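PDB 2RJO: twin-arginine translocation pathway signal protein from Burkholderia phytofirmans, which probably serves as a periplasmic sugar-binding protein, holding beta-d-galactopyranose in a pocket of its periplasmic-binding-protein fold. Local coordinates for residues Q128-M133 with P166-L171; G26-A31 with L36-L41. All coordinates share one frame; numbering follows the deposited sequence.

Contact 1: Q128-M133 with P166-L171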
ATOM      1  N   GLN A 128       2.737   7.238 -17.966  1.00 26.84           N
ATOM      2  CA  GLN A 128       1.792   8.338 -18.108  1.00 26.81           C
ATOM      3  C   GLN A 128       2.504   9.661 -17.872  1.00 26.52           C
ATOM      4  O   GLN A 128       2.236  10.643 -18.562  1.00 26.50           O
ATOM      5  CB  GLN A 128       0.647   8.196 -17.107  1.00 28.05           C
ATOM      6  CG  GLN A 128      -0.312   9.377 -17.110  1.00 31.50           C
ATOM      7  CD  GLN A 128      -1.053   9.528 -18.432  1.00 34.31           C
ATOM      8  OE1 GLN A 128      -1.949   8.739 -18.754  1.00 34.43           O
ATOM      9  NE2 GLN A 128      -0.675  10.543 -19.209  1.00 33.54           N
ATOM     10  N   LEU A 129       3.396   9.678 -16.882  1.00 24.51           N
ATOM     11  CA  LEU A 129       4.154  10.872 -16.551  1.00 25.31           C
ATOM     12  C   LEU A 129       5.047  11.299 -17.718  1.00 25.71           C
ATOM     13  O   LEU A 129       5.098  12.476 -18.082  1.00 25.34           O
ATOM     14  CB  LEU A 129       5.010  10.616 -15.309  1.00 23.37           C
ATOM     15  CG  LEU A 129       5.975  11.731 -14.913  1.00 21.23           C
ATOM     16  CD1 LEU A 129       5.187  12.940 -14.421  1.00 20.60           C
ATOM     17  CD2 LEU A 129       6.929  11.244 -13.832  1.00 21.46           C
ATOM     18  N   PHE A 130       5.743  10.340 -18.321  1.00 26.86           N
ATOM     19  CA  PHE A 130       6.623  10.661 -19.431  1.00 27.16           C
ATOM     20  C   PHE A 130       5.845  11.116 -20.654  1.00 28.64           C
ATOM     21  O   PHE A 130       6.344  11.912 -21.445  1.00 28.80           O
ATOM     22  CB  PHE A 130       7.502   9.461 -19.786  1.00 28.54           C
ATOM     23  CG  PHE A 130       8.346   8.966 -18.641  1.00 26.57           C
ATOM     24  CD1 PHE A 130       8.743   9.830 -17.611  1.00 25.63           C
ATOM     25  CD2 PHE A 130       8.764   7.637 -18.599  1.00 25.71           C
ATOM     26  CE1 PHE A 130       9.543   9.368 -16.558  1.00 24.53           C
ATOM     27  CE2 PHE A 130       9.566   7.168 -17.548  1.00 25.50           C
ATOM     28  CZ  PHE A 130       9.954   8.039 -16.526  1.00 24.60           C
ATOM     29  N   LYS A 131       4.629  10.609 -20.828  1.00 30.00           N
ATOM     30  CA  LYS A 131       3.835  11.032 -21.971  1.00 31.86           C
ATOM     31  C   LYS A 131       3.544  12.513 -21.765  1.00 32.12           C
ATOM     32  O   LYS A 131       3.714  13.328 -22.676  1.00 33.75           O
ATOM     33  CB  LYS A 131       2.509  10.269 -22.049  1.00 32.57           C
ATOM     34  CG  LYS A 131       2.625   8.759 -22.192  1.00 35.00           C
ATOM     35  CD  LYS A 131       3.491   8.367 -23.377  1.00 37.34           C
ATOM     36  CE  LYS A 131       3.306   6.897 -23.750  1.00 37.14           C
ATOM     37  NZ  LYS A 131       1.977   6.662 -24.383  1.00 38.73           N
ATOM     38  N   SER A 132       3.119  12.857 -20.555  1.00 31.43           N
ATOM     39  CA  SER A 132       2.798  14.239 -20.230  1.00 31.90           C
ATOM     40  C   SER A 132       3.957  15.174 -20.507  1.00 32.18           C
ATOM     41  O   SER A 132       3.750  16.343 -20.828  1.00 34.35           O
ATOM     42  CB  SER A 132       2.401  14.365 -18.759  1.00 31.83           C
ATOM     43  OG  SER A 132       1.173  13.716 -18.508  1.00 33.02           O
HETATM   44  N   MSE A 133       5.175  14.664 -20.371  1.00 31.35           N
HETATM   45  CA  MSE A 133       6.377  15.466 -20.592  1.00 29.99           C
HETATM   46  C   MSE A 133       6.779  15.516 -22.067  1.00 30.03           C
HETATM   47  O   MSE A 133       7.773  16.148 -22.420  1.00 31.96           O
HETATM   48  CB  MSE A 133       7.542  14.886 -19.783  1.00 27.61           C
HETATM   49  CG  MSE A 133       7.401  14.976 -18.270  1.00 24.25           C
HETATM   50 SE   MSE A 133       8.593  13.891 -17.440  1.00 20.99          SE
HETATM   51  CE  MSE A 133       7.933  13.762 -15.949  1.00 25.05           C
ATOM     52  N   PRO A 166      14.083   6.711 -23.762  1.00 35.64           N
ATOM     53  CA  PRO A 166      15.455   7.206 -23.639  1.00 35.56           C
ATOM     54  C   PRO A 166      15.548   8.725 -23.665  1.00 35.21           C
ATOM     55  O   PRO A 166      16.597   9.298 -23.356  1.00 35.17           O
ATOM     56  CB  PRO A 166      16.178   6.539 -24.813  1.00 36.14           C
ATOM     57  CG  PRO A 166      15.083   6.305 -25.813  1.00 36.59           C
ATOM     58  CD  PRO A 166      13.936   5.849 -24.949  1.00 36.35           C
ATOM     59  N   GLY A 167      14.442   9.372 -24.010  1.00 34.28           N
ATOM     60  CA  GLY A 167      14.429  10.817 -24.054  1.00 32.93           C
ATOM     61  C   GLY A 167      14.259  11.401 -22.665  1.00 32.15           C
ATOM     62  O   GLY A 167      14.376  12.609 -22.482  1.00 32.20           O
ATOM     63  N   ILE A 168      13.967  10.546 -21.686  1.00 31.63           N
ATOM     64  CA  ILE A 168      13.783  10.982 -20.300  1.00 28.79           C
ATOM     65  C   ILE A 168      15.094  10.832 -19.539  1.00 28.82           C
ATOM     66  O   ILE A 168      15.736   9.787 -19.608  1.00 28.77           O
ATOM     67  CB  ILE A 168      12.700  10.132 -19.582  1.00 28.32           C
ATOM     68  CG1 ILE A 168      11.330  10.396 -20.209  1.00 25.82           C
ATOM     69  CG2 ILE A 168      12.652  10.482 -18.107  1.00 25.56           C
ATOM     70  CD1 ILE A 168      10.811  11.782 -19.956  1.00 25.66           C
ATOM     71  N   GLN A 169      15.492  11.871 -18.819  1.00 29.78           N
ATOM     72  CA  GLN A 169      16.728  11.821 -18.048  1.00 31.09           C
ATOM     73  C   GLN A 169      16.381  11.804 -16.559  1.00 30.50           C
ATOM     74  O   GLN A 169      15.770  12.740 -16.045  1.00 30.61           O
ATOM     75  CB  GLN A 169      17.623  13.028 -18.405  1.00 32.41           C
ATOM     76  CG  GLN A 169      18.476  13.622 -17.268  1.00 36.72           C
ATOM     77  CD  GLN A 169      19.881  13.020 -17.137  1.00 40.31           C
ATOM     78  OE1 GLN A 169      20.052  11.842 -16.770  1.00 41.84           O
ATOM     79  NE2 GLN A 169      20.898  13.836 -17.420  1.00 39.08           N
ATOM     80  N   LEU A 170      16.751  10.722 -15.880  1.00 29.40           N
ATOM     81  CA  LEU A 170      16.490  10.585 -14.452  1.00 27.73           C
ATOM     82  C   LEU A 170      17.487  11.445 -13.695  1.00 27.45           C
ATOM     83  O   LEU A 170      18.653  11.068 -13.526  1.00 27.19           O
ATOM     84  CB  LEU A 170      16.640   9.129 -14.010  1.00 27.15           C
ATOM     85  CG  LEU A 170      16.282   8.834 -12.552  1.00 25.15           C
ATOM     86  CD1 LEU A 170      14.809   9.127 -12.306  1.00 22.48           C
ATOM     87  CD2 LEU A 170      16.598   7.382 -12.238  1.00 25.18           C
ATOM     88  N   LEU A 171      17.029  12.600 -13.224  1.00 26.08           N
ATOM     89  CA  LEU A 171      17.918  13.501 -12.512  1.00 25.00           C
ATOM     90  C   LEU A 171      18.426  12.981 -11.173  1.00 24.98           C
ATOM     91  O   LEU A 171      19.618  13.121 -10.876  1.00 23.60           O
ATOM     92  CB  LEU A 171      17.247  14.858 -12.326  1.00 23.46           C
ATOM     93  CG  LEU A 171      16.808  15.518 -13.633  1.00 22.86           C
ATOM     94  CD1 LEU A 171      16.099  16.838 -13.343  1.00 20.21           C
ATOM     95  CD2 LEU A 171      18.013  15.738 -14.522  1.00 22.66           C
TER
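Ile168, at the start of strand 168-175, lays its branched side chain over one face of the Phe130 ring from helix 118-132. From CB the isoleucine splits into two arms. CG1, turned to the backbone-N side (chi1 -67°), sits 3.6 Å above the ring plane, off centre, and makes a CH-pi contact with the ring, 3.9 Å from the centroid of Phe130. The other arm, CG2, drops onto the end of the ring farther from CB of Phe130, 3.6 Å from its CE1. At the tip, CD1 of Ile168 turns to the end near that CB and lies 3.7 Å from CD1 of Phe130. The same methyl meets selenomethionine Met133, SE to CD1 of Ile168 being 4.0 Å, where the two side chains run nearly at right angles. A beta-branched residue suits this place because its arms spread over a flat ring while its backbone stays extended. Val139 of strand 137-143 touches all three side chains, and Leu162 of helix 149-163 reaches Phe130 and Ile168, so helix and strand join through a hydrophobic core. With apolar groups alone meeting here, shape and exclusion of water, not directional bonds, hold the helix end against the strand.

Contact 2: G26-A31 with L36-L41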
ATOM      1  N   GLY A  26     -11.606   0.582   6.905  1.00 22.27           N
ATOM      2  CA  GLY A  26     -12.125  -0.660   6.356  1.00 20.41           C
ATOM      3  C   GLY A  26     -12.148  -1.793   7.364  1.00 20.32           C
ATOM      4  O   GLY A  26     -13.128  -2.536   7.427  1.00 20.99           O
ATOM      5  N   ALA A  27     -11.079  -1.938   8.145  1.00 19.04           N
ATOM      6  CA  ALA A  27     -11.004  -2.992   9.156  1.00 19.90           C
ATOM      7  C   ALA A  27     -12.103  -2.758  10.185  1.00 20.94           C
ATOM      8  O   ALA A  27     -12.838  -3.668  10.571  1.00 19.99           O
ATOM      9  CB  ALA A  27      -9.639  -2.967   9.841  1.00 18.86           C
ATOM     10  N   GLN A  28     -12.180  -1.509  10.621  1.00 21.32           N
ATOM     11  CA  GLN A  28     -13.152  -1.031  11.590  1.00 21.76           C
ATOM     12  C   GLN A  28     -14.548  -1.388  11.083  1.00 21.81           C
ATOM     13  O   GLN A  28     -15.380  -1.904  11.824  1.00 20.91           O
ATOM     14  CB  GLN A  28     -12.999   0.487  11.692  1.00 24.55           C
ATOM     15  CG  GLN A  28     -13.448   1.141  12.968  1.00 27.32           C
ATOM     16  CD  GLN A  28     -13.162   2.638  12.946  1.00 30.52           C
ATOM     17  OE1 GLN A  28     -13.763   3.387  12.171  1.00 32.32           O
ATOM     18  NE2 GLN A  28     -12.225   3.079  13.783  1.00 31.26           N
ATOM     19  N   SER A  29     -14.789  -1.120   9.802  1.00 21.50           N
ATOM     20  CA  SER A  29     -16.081  -1.410   9.188  1.00 21.33           C
ATOM     21  C   SER A  29     -16.381  -2.901   9.105  1.00 21.57           C
ATOM     22  O   SER A  29     -17.539  -3.306   9.206  1.00 22.41           O
ATOM     23  CB  SER A  29     -16.157  -0.788   7.793  1.00 20.11           C
ATOM     24  OG  SER A  29     -17.333  -1.190   7.117  1.00 21.97           O
ATOM     25  N   PHE A  30     -15.358  -3.728   8.919  1.00 21.73           N
ATOM     26  CA  PHE A  30     -15.606  -5.156   8.851  1.00 19.12           C
ATOM     27  C   PHE A  30     -15.918  -5.721  10.230  1.00 18.64           C
ATOM     28  O   PHE A  30     -16.806  -6.553  10.377  1.00 17.75           O
ATOM     29  CB  PHE A  30     -14.407  -5.903   8.289  1.00 21.32           C
ATOM     30  CG  PHE A  30     -14.560  -7.388   8.375  1.00 22.01           C
ATOM     31  CD1 PHE A  30     -15.433  -8.057   7.522  1.00 22.92           C
ATOM     32  CD2 PHE A  30     -13.912  -8.108   9.372  1.00 21.76           C
ATOM     33  CE1 PHE A  30     -15.663  -9.425   7.663  1.00 24.84           C
ATOM     34  CE2 PHE A  30     -14.133  -9.476   9.522  1.00 22.85           C
ATOM     35  CZ  PHE A  30     -15.008 -10.138   8.671  1.00 22.10           C
ATOM     36  N   ALA A  31     -15.166  -5.288  11.236  1.00 17.17           N
ATOM     37  CA  ALA A  31     -15.398  -5.767  12.589  1.00 20.06           C
ATOM     38  C   ALA A  31     -16.848  -5.439  12.933  1.00 20.83           C
ATOM     39  O   ALA A  31     -17.565  -6.252  13.511  1.00 21.16           O
ATOM     40  CB  ALA A  31     -14.449  -5.077  13.570  1.00 18.73           C
ATOM     41  N   LEU A  36     -17.680  -7.978  16.127  1.00 21.06           N
ATOM     42  CA  LEU A  36     -16.550  -8.415  16.949  1.00 21.91           C
ATOM     43  C   LEU A  36     -15.701  -7.219  17.379  1.00 21.32           C
ATOM     44  O   LEU A  36     -15.586  -6.231  16.656  1.00 22.84           O
ATOM     45  CB  LEU A  36     -15.674  -9.423  16.189  1.00 22.25           C
ATOM     46  CG  LEU A  36     -16.317 -10.747  15.773  1.00 19.97           C
ATOM     47  CD1 LEU A  36     -15.399 -11.481  14.829  1.00 21.56           C
ATOM     48  CD2 LEU A  36     -16.608 -11.595  16.986  1.00 20.52           C
ATOM     49  N   PRO A  37     -15.113  -7.285  18.578  1.00 20.23           N
ATOM     50  CA  PRO A  37     -14.285  -6.175  19.051  1.00 20.45           C
ATOM     51  C   PRO A  37     -13.121  -5.926  18.096  1.00 20.91           C
ATOM     52  O   PRO A  37     -12.539  -6.865  17.545  1.00 19.95           O
ATOM     53  CB  PRO A  37     -13.838  -6.640  20.440  1.00 19.65           C
ATOM     54  CG  PRO A  37     -13.843  -8.136  20.321  1.00 21.45           C
ATOM     55  CD  PRO A  37     -15.114  -8.394  19.548  1.00 21.82           C
ATOM     56  N   TYR A  38     -12.797  -4.653  17.910  1.00 19.32           N
ATOM     57  CA  TYR A  38     -11.734  -4.241  17.012  1.00 19.06           C
ATOM     58  C   TYR A  38     -10.595  -3.545  17.750  1.00 20.50           C
ATOM     59  O   TYR A  38     -10.841  -2.766  18.665  1.00 20.72           O
ATOM     60  CB  TYR A  38     -12.292  -3.292  15.955  1.00 18.81           C
ATOM     61  CG  TYR A  38     -11.230  -2.745  15.057  1.00 17.44           C
ATOM     62  CD1 TYR A  38     -10.470  -3.595  14.265  1.00 17.14           C
ATOM     63  CD2 TYR A  38     -10.970  -1.377  15.006  1.00 18.35           C
ATOM     64  CE1 TYR A  38      -9.475  -3.106  13.440  1.00 11.44           C
ATOM     65  CE2 TYR A  38      -9.967  -0.868  14.177  1.00 17.53           C
ATOM     66  CZ  TYR A  38      -9.226  -1.745  13.396  1.00 17.08           C
ATOM     67  OH  TYR A  38      -8.240  -1.266  12.565  1.00 15.13           O
ATOM     68  N   VAL A  39      -9.359  -3.815  17.331  1.00 20.23           N
ATOM     69  CA  VAL A  39      -8.179  -3.223  17.956  1.00 19.42           C
ATOM     70  C   VAL A  39      -7.179  -2.726  16.924  1.00 18.84           C
ATOM     71  O   VAL A  39      -6.534  -3.516  16.239  1.00 17.34           O
ATOM     72  CB  VAL A  39      -7.464  -4.234  18.861  1.00 18.66           C
ATOM     73  CG1 VAL A  39      -6.277  -3.572  19.546  1.00 20.58           C
ATOM     74  CG2 VAL A  39      -8.427  -4.768  19.884  1.00 19.47           C
ATOM     75  N   PRO A  40      -7.051  -1.400  16.785  1.00 18.72           N
ATOM     76  CA  PRO A  40      -6.093  -0.902  15.800  1.00 19.43           C
ATOM     77  C   PRO A  40      -4.720  -0.785  16.443  1.00 20.46           C
ATOM     78  O   PRO A  40      -4.615  -0.420  17.605  1.00 22.53           O
ATOM     79  CB  PRO A  40      -6.686   0.448  15.410  1.00 19.38           C
ATOM     80  CG  PRO A  40      -7.249   0.934  16.707  1.00 18.38           C
ATOM     81  CD  PRO A  40      -7.884  -0.306  17.317  1.00 17.95           C
ATOM     82  N   LEU A  41      -3.673  -1.123  15.703  1.00 20.50           N
ATOM     83  CA  LEU A  41      -2.322  -1.024  16.236  1.00 22.53           C
ATOM     84  C   LEU A  41      -1.466  -0.201  15.278  1.00 24.05           C
ATOM     85  O   LEU A  41      -1.433  -0.476  14.079  1.00 23.31           O
ATOM     86  CB  LEU A  41      -1.722  -2.422  16.435  1.00 21.62           C
ATOM     87  CG  LEU A  41      -2.453  -3.360  17.419  1.00 22.49           C
ATOM     88  CD1 LEU A  41      -1.710  -4.686  17.493  1.00 21.61           C
ATOM     89  CD2 LEU A  41      -2.543  -2.739  18.803  1.00 21.85           C
TER
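Tyr38 stands against helix 18-34 with one face of its ring turned to the backbone of Ala27 and Gln28. CA of Gln28 makes a CH-pi contact almost directly over that face, 4.1 Å from the ring centroid. On this same face, CB of Ala27 lies near one edge, 3.5 Å from OH and 3.6 Å from CE1 of Tyr38, and CG of Gln28 near the other, 4.1 Å from CD2. Gln28 crosses the tyrosine at about a right angle, its amide plane nearly perpendicular to the ring. Nearer the root, CB of Ala31 meets CB of Tyr38 at 3.7 Å. Alanines suit both helix positions, since a bare methyl lets the ring come close.

This is the return half of a right-handed beta-alpha-beta unit, strand 7-12, helix 18-34, strand 38-42, in which the helix packs on the mixed sheet, where these strands run parallel. Helix 26-31 runs almost antiparallel to strand 38-41 (166° between their axes). The turn between them is tied by a hydrogen bond from N of Leu36 to O of Ala31, 3.1 Å long.

Tyr38 has its CG anti to the backbone N (chi1 176°), an orientation that lifts the ring toward the helix. Pro40 N lies over the opposite face. Farther out, Asn24 weakly hydrogen-bonds the tyrosine OH, and Leu8 of strand 7-12 touches Ala31 while its backbone pairs with Pro37 and Val39.

Overall arrangement
Contact 2 comes first along the chain and is complete before contact 1 opens. Their centres lie 42 Å apart, with nearest atoms about 28 Å apart, on opposite sides of the chain's centre. Each belongs to a different sheet: 36-41 feeds strand 38-42 of the mixed sheet, whereas 166-171 feeds strand 168-175, an outermost strand of the four-stranded parallel sheet. Both join a helix to a strand, one in each of the two lobes expected of a periplasmic binding protein. The galactose pocket draws residues from both parts of the chain, including Asn17 and Asn148, so the two contacts probably lie in separate lobes that meet at the ligand.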